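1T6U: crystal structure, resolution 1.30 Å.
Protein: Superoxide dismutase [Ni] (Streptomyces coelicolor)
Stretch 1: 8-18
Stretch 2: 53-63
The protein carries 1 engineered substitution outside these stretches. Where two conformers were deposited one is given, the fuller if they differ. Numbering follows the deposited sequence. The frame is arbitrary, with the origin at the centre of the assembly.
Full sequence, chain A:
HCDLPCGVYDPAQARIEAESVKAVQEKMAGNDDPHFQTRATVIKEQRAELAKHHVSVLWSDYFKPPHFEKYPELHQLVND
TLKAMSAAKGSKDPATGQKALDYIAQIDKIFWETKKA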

# COMPACT_ATOMS: atom_id res chain seq x y z
N VAL A 8 -4.56 13.71 16.79
CA VAL A 8 -4.15 12.51 17.52
C VAL A 8 -2.71 12.13 17.15
O VAL A 8 -2.43 11.84 16.00
N TYR A 9 -1.85 12.14 18.15
CA TYR A 9 -0.47 11.69 17.98
C TYR A 9 0.03 10.95 19.19
O TYR A 9 -0.35 11.26 20.31
N ASP A 10 0.94 10.00 18.98
CA ASP A 10 1.62 9.34 20.08
C ASP A 10 2.87 8.69 19.51
O ASP A 10 2.75 7.88 18.58
N PRO A 11 4.04 9.03 20.04
CA PRO A 11 5.26 8.35 19.64
C PRO A 11 5.23 6.84 19.84
O PRO A 11 6.09 6.17 19.25
N ALA A 12 4.30 6.29 20.59
CA ALA A 12 4.11 4.86 20.68
C ALA A 12 3.95 4.17 19.35
O ALA A 12 4.29 3.01 19.21
N GLN A 13 3.41 4.81 18.31
CA GLN A 13 3.29 4.18 17.00
C GLN A 13 4.67 3.84 16.47
O GLN A 13 4.88 2.70 16.03
N ALA A 14 5.58 4.82 16.53
CA ALA A 14 6.96 4.57 16.15
C ALA A 14 7.62 3.56 17.08
O ALA A 14 8.33 2.63 16.63
N ARG A 15 7.43 3.70 18.40
CA ARG A 15 8.06 2.81 19.35
C ARG A 15 7.70 1.34 19.14
O ARG A 15 8.57 0.46 19.16
N ILE A 16 6.40 1.07 18.93
CA ILE A 16 6.05 -0.35 18.83
C ILE A 16 6.63 -0.94 17.57
O ILE A 16 7.05 -2.10 17.61
N GLU A 17 6.73 -0.19 16.47
CA GLU A 17 7.35 -0.76 15.26
C GLU A 17 8.84 -0.96 15.51
O GLU A 17 9.36 -1.99 15.08
N ALA A 18 9.52 -0.02 16.19
CA ALA A 18 10.93 -0.22 16.50
C ALA A 18 11.13 -1.38 17.45
O ALA A 18 12.13 -2.11 17.36
N HIS A 53 8.17 6.35 8.90
CA HIS A 53 6.99 7.20 8.63
C HIS A 53 6.45 7.88 9.89
O HIS A 53 6.19 9.07 9.94
N HIS A 54 6.27 7.07 10.96
CA HIS A 54 5.73 7.64 12.18
C HIS A 54 6.64 8.75 12.73
O HIS A 54 6.15 9.78 13.18
N VAL A 55 7.96 8.54 12.71
CA VAL A 55 8.82 9.57 13.26
C VAL A 55 8.76 10.81 12.39
O VAL A 55 8.70 11.92 12.91
N SER A 56 8.77 10.62 11.07
CA SER A 56 8.73 11.76 10.18
C SER A 56 7.46 12.58 10.39
O SER A 56 7.46 13.81 10.41
N VAL A 57 6.30 11.91 10.54
CA VAL A 57 5.03 12.58 10.78
C VAL A 57 5.05 13.38 12.07
O VAL A 57 4.55 14.51 12.14
N LEU A 58 5.60 12.81 13.16
CA LEU A 58 5.69 13.62 14.37
C LEU A 58 6.38 14.97 14.10
O LEU A 58 5.92 16.04 14.54
N TRP A 59 7.49 14.84 13.37
CA TRP A 59 8.40 15.96 13.09
C TRP A 59 7.73 17.02 12.21
O TRP A 59 7.79 18.24 12.47
N SER A 60 7.10 16.53 11.12
CA SER A 60 6.52 17.50 10.19
C SER A 60 5.16 18.00 10.61
O SER A 60 4.75 19.13 10.35
N ASP A 61 4.37 17.14 11.25
CA ASP A 61 2.95 17.46 11.45
C ASP A 61 2.62 17.83 12.89
O ASP A 61 1.83 18.73 13.06
N TYR A 62 3.20 17.16 13.86
CA TYR A 62 2.94 17.52 15.27
C TYR A 62 3.78 18.69 15.71
O TYR A 62 3.29 19.73 16.22
N PHE A 63 5.10 18.60 15.55
CA PHE A 63 5.99 19.65 16.07
C PHE A 63 5.90 20.91 15.23
O PHE A 63 5.76 20.86 14.00

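The two helices, 12-18 and 53-62, run nearly antiparallel, at 160°, with axes 8.5 Å apart at their closest. Ala14, with its single methyl, sits where the chains are close: Ala14 CA lies 5.2 Å from His54 CA, and Ala14 CB packs 3.8 Å from His54 CB and 3.7 Å from Val55 CG2. Val55, with chi1 in the t well, thereby places a methyl group against the alanine.

His54 points toward the first helix with chi1 m (-65°) and chi2 -50°. This setting lays one face of the imidazole under Gln13 CB, which stands 3.6 Å from the ring centroid and almost exactly on the ring normal, a CH-pi contact. Glu17 CG meets the ring at its edge, 4.2 Å from His54 CD2. No direct hydrogen bond joins the stretches; instead, each ring nitrogen is served by a water. Water 1 lies 2.7 Å from His54 ND1 and donates to Gln13 OE1 at 2.9 Å, while water 2 lies 2.9 Å from His54 NE2 and donates to Glu17 OE1 at 2.6 Å. Gln13 (m, t, chi3 -80°) and Glu17 (m, m, chi3 172°) both leave the backbone in the m well, one turn apart, and carry their oxygens to these two waters. A histidine suits the site because its flat ring packs against aliphatic carbons while its two nitrogens remain available to water.

Before the helix, Asp10 turns its CA-to-CB bond away from the partner; with chi1 t, its OD1 accepts from Ala12 N at 2.8 Å, a capping bond across the turn that leads into the helix. Pro11 follows, its CB 4.1 Å from Leu58 CD1. Leu58 has the common m, t conformation: its CA-to-CB bond points sideways, but the end of the side chain comes nearer, so that CD1 meets Pro11 and CD2 lies 4.2 Å from Tyr9 CB.

Tyr9, whose chain is extended here, buries the most surface of any residue in this contact. With chi1 m and chi2 86°, its ring lies against the last turns of the second helix. Tyr62 CB sits over one face, 3.7 Å from the centroid, and Val57 CG1 touches the edge, 4.2 Å from Tyr9 CE2. Tyr62, with chi1 t, turns its ring edge toward the face of Tyr9, the planes at 62° and the centroids 5.3 Å apart; Tyr9 CD1 and Tyr62 CD1 approach to 3.6 Å. The Tyr9 hydroxyl ends near Asp61, with OH 3.6 Å from Asp61 CB.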

# COMPACT_ATOMS: atom_id res chain seq x y z
CB VAL A 8 -5.09 11.33 17.24
CG1 VAL A 8 -4.66 10.06 17.98
CG2 VAL A 8 -6.50 11.68 17.68
CB TYR A 9 0.53 12.85 17.79
CG TYR A 9 0.23 13.75 16.62
CD1 TYR A 9 -0.64 14.80 16.75
CD2 TYR A 9 0.81 13.50 15.39
CE1 TYR A 9 -0.89 15.60 15.65
CE2 TYR A 9 0.57 14.29 14.30
CZ TYR A 9 -0.29 15.34 14.46
OH TYR A 9 -0.56 16.16 13.39
CB ASP A 10 0.74 8.32 20.76
CG ASP A 10 1.25 7.84 22.09
OD1 ASP A 10 2.47 7.70 22.23
OD2 ASP A 10 0.46 7.58 23.03
CB PRO A 11 6.33 8.96 20.54
CG PRO A 11 5.78 10.26 20.95
CD PRO A 11 4.30 10.07 21.06
CB ALA A 12 2.82 4.58 21.43
CB GLN A 13 2.51 5.05 15.99
CG GLN A 13 1.10 5.42 16.43
CD GLN A 13 0.31 6.00 15.27
OE1 GLN A 13 0.43 7.20 14.91
NE2 GLN A 13 -0.55 5.18 14.68
CB ALA A 14 7.77 5.87 16.19
CB ARG A 15 7.66 3.20 20.80
CG ARG A 15 8.45 2.38 21.83
CD ARG A 15 8.02 2.67 23.24
NE ARG A 15 6.71 2.03 23.42
CZ ARG A 15 5.60 2.69 23.72
NH1 ARG A 15 5.59 4.01 23.90
NH2 ARG A 15 4.51 1.93 23.84
CB ILE A 16 4.50 -0.46 18.89
CG1 ILE A 16 3.90 0.05 20.20
CG2 ILE A 16 4.07 -1.88 18.55
CD1 ILE A 16 2.45 0.49 20.21
CB GLU A 17 7.08 0.09 14.03
CG GLU A 17 5.61 0.20 13.64
CD GLU A 17 5.00 -1.15 13.31
OE1 GLU A 17 3.78 -1.19 13.14
OE2 GLU A 17 5.76 -2.16 13.21
CB ALA A 18 11.49 1.12 16.96
CB HIS A 53 5.93 6.34 7.96
CG HIS A 53 4.64 7.08 7.78
ND1 HIS A 53 4.41 7.97 6.78
CD2 HIS A 53 3.52 7.05 8.55
CE1 HIS A 53 3.18 8.46 6.93
NE2 HIS A 53 2.63 7.91 7.98
CB HIS A 54 5.51 6.54 13.21
CG HIS A 54 4.49 5.54 12.83
ND1 HIS A 54 3.23 5.89 12.39
CD2 HIS A 54 4.56 4.20 12.86
CE1 HIS A 54 2.58 4.77 12.15
NE2 HIS A 54 3.35 3.71 12.42
CB VAL A 55 10.24 9.01 13.36
CG1 VAL A 55 11.25 10.14 13.63
CG2 VAL A 55 10.33 7.96 14.46
CB SER A 56 8.86 11.27 8.72
OG SER A 56 8.98 12.40 7.83
CB VAL A 57 3.91 11.52 10.76
CG1 VAL A 57 2.64 12.05 11.42
CG2 VAL A 57 3.62 11.04 9.33
CB LEU A 58 6.45 12.87 15.46
CG LEU A 58 5.77 11.68 16.12
CD1 LEU A 58 6.73 10.89 16.98
CD2 LEU A 58 4.57 12.08 16.96
CB TRP A 59 9.67 15.49 12.43
CG TRP A 59 10.67 16.54 12.09
CD1 TRP A 59 11.28 17.38 13.00
CD2 TRP A 59 11.17 16.88 10.80
NE1 TRP A 59 12.14 18.21 12.33
CE2 TRP A 59 12.09 17.93 10.97
CE3 TRP A 59 10.95 16.41 9.50
CZ2 TRP A 59 12.77 18.50 9.89
CZ3 TRP A 59 11.62 16.97 8.44
CH2 TRP A 59 12.54 18.02 8.63
CB SER A 60 6.38 16.93 8.77
OG SER A 60 5.53 15.77 8.76
CB ASP A 61 2.12 16.26 11.00
CG ASP A 61 2.16 15.94 9.52
OD1 ASP A 61 2.96 16.50 8.75
OD2 ASP A 61 1.36 15.06 9.10
CB TYR A 62 3.15 16.30 16.21
CG TYR A 62 3.01 16.84 17.63
CD1 TYR A 62 1.77 17.05 18.20
CD2 TYR A 62 4.12 17.11 18.40
CE1 TYR A 62 1.62 17.54 19.49
CE2 TYR A 62 3.99 17.62 19.69
CZ TYR A 62 2.73 17.83 20.25
OH TYR A 62 2.56 18.31 21.52
CB PHE A 63 7.42 19.11 16.16
CG PHE A 63 7.65 18.11 17.30
CD1 PHE A 63 8.01 16.78 17.07
CD2 PHE A 63 7.50 18.53 18.63
CE1 PHE A 63 8.25 15.87 18.09
CE2 PHE A 63 7.74 17.63 19.63
CZ PHE A 63 8.11 16.33 19.37
O HOH W 1 1.75 8.12 12.55
O HOH W 2 2.44 0.98 12.72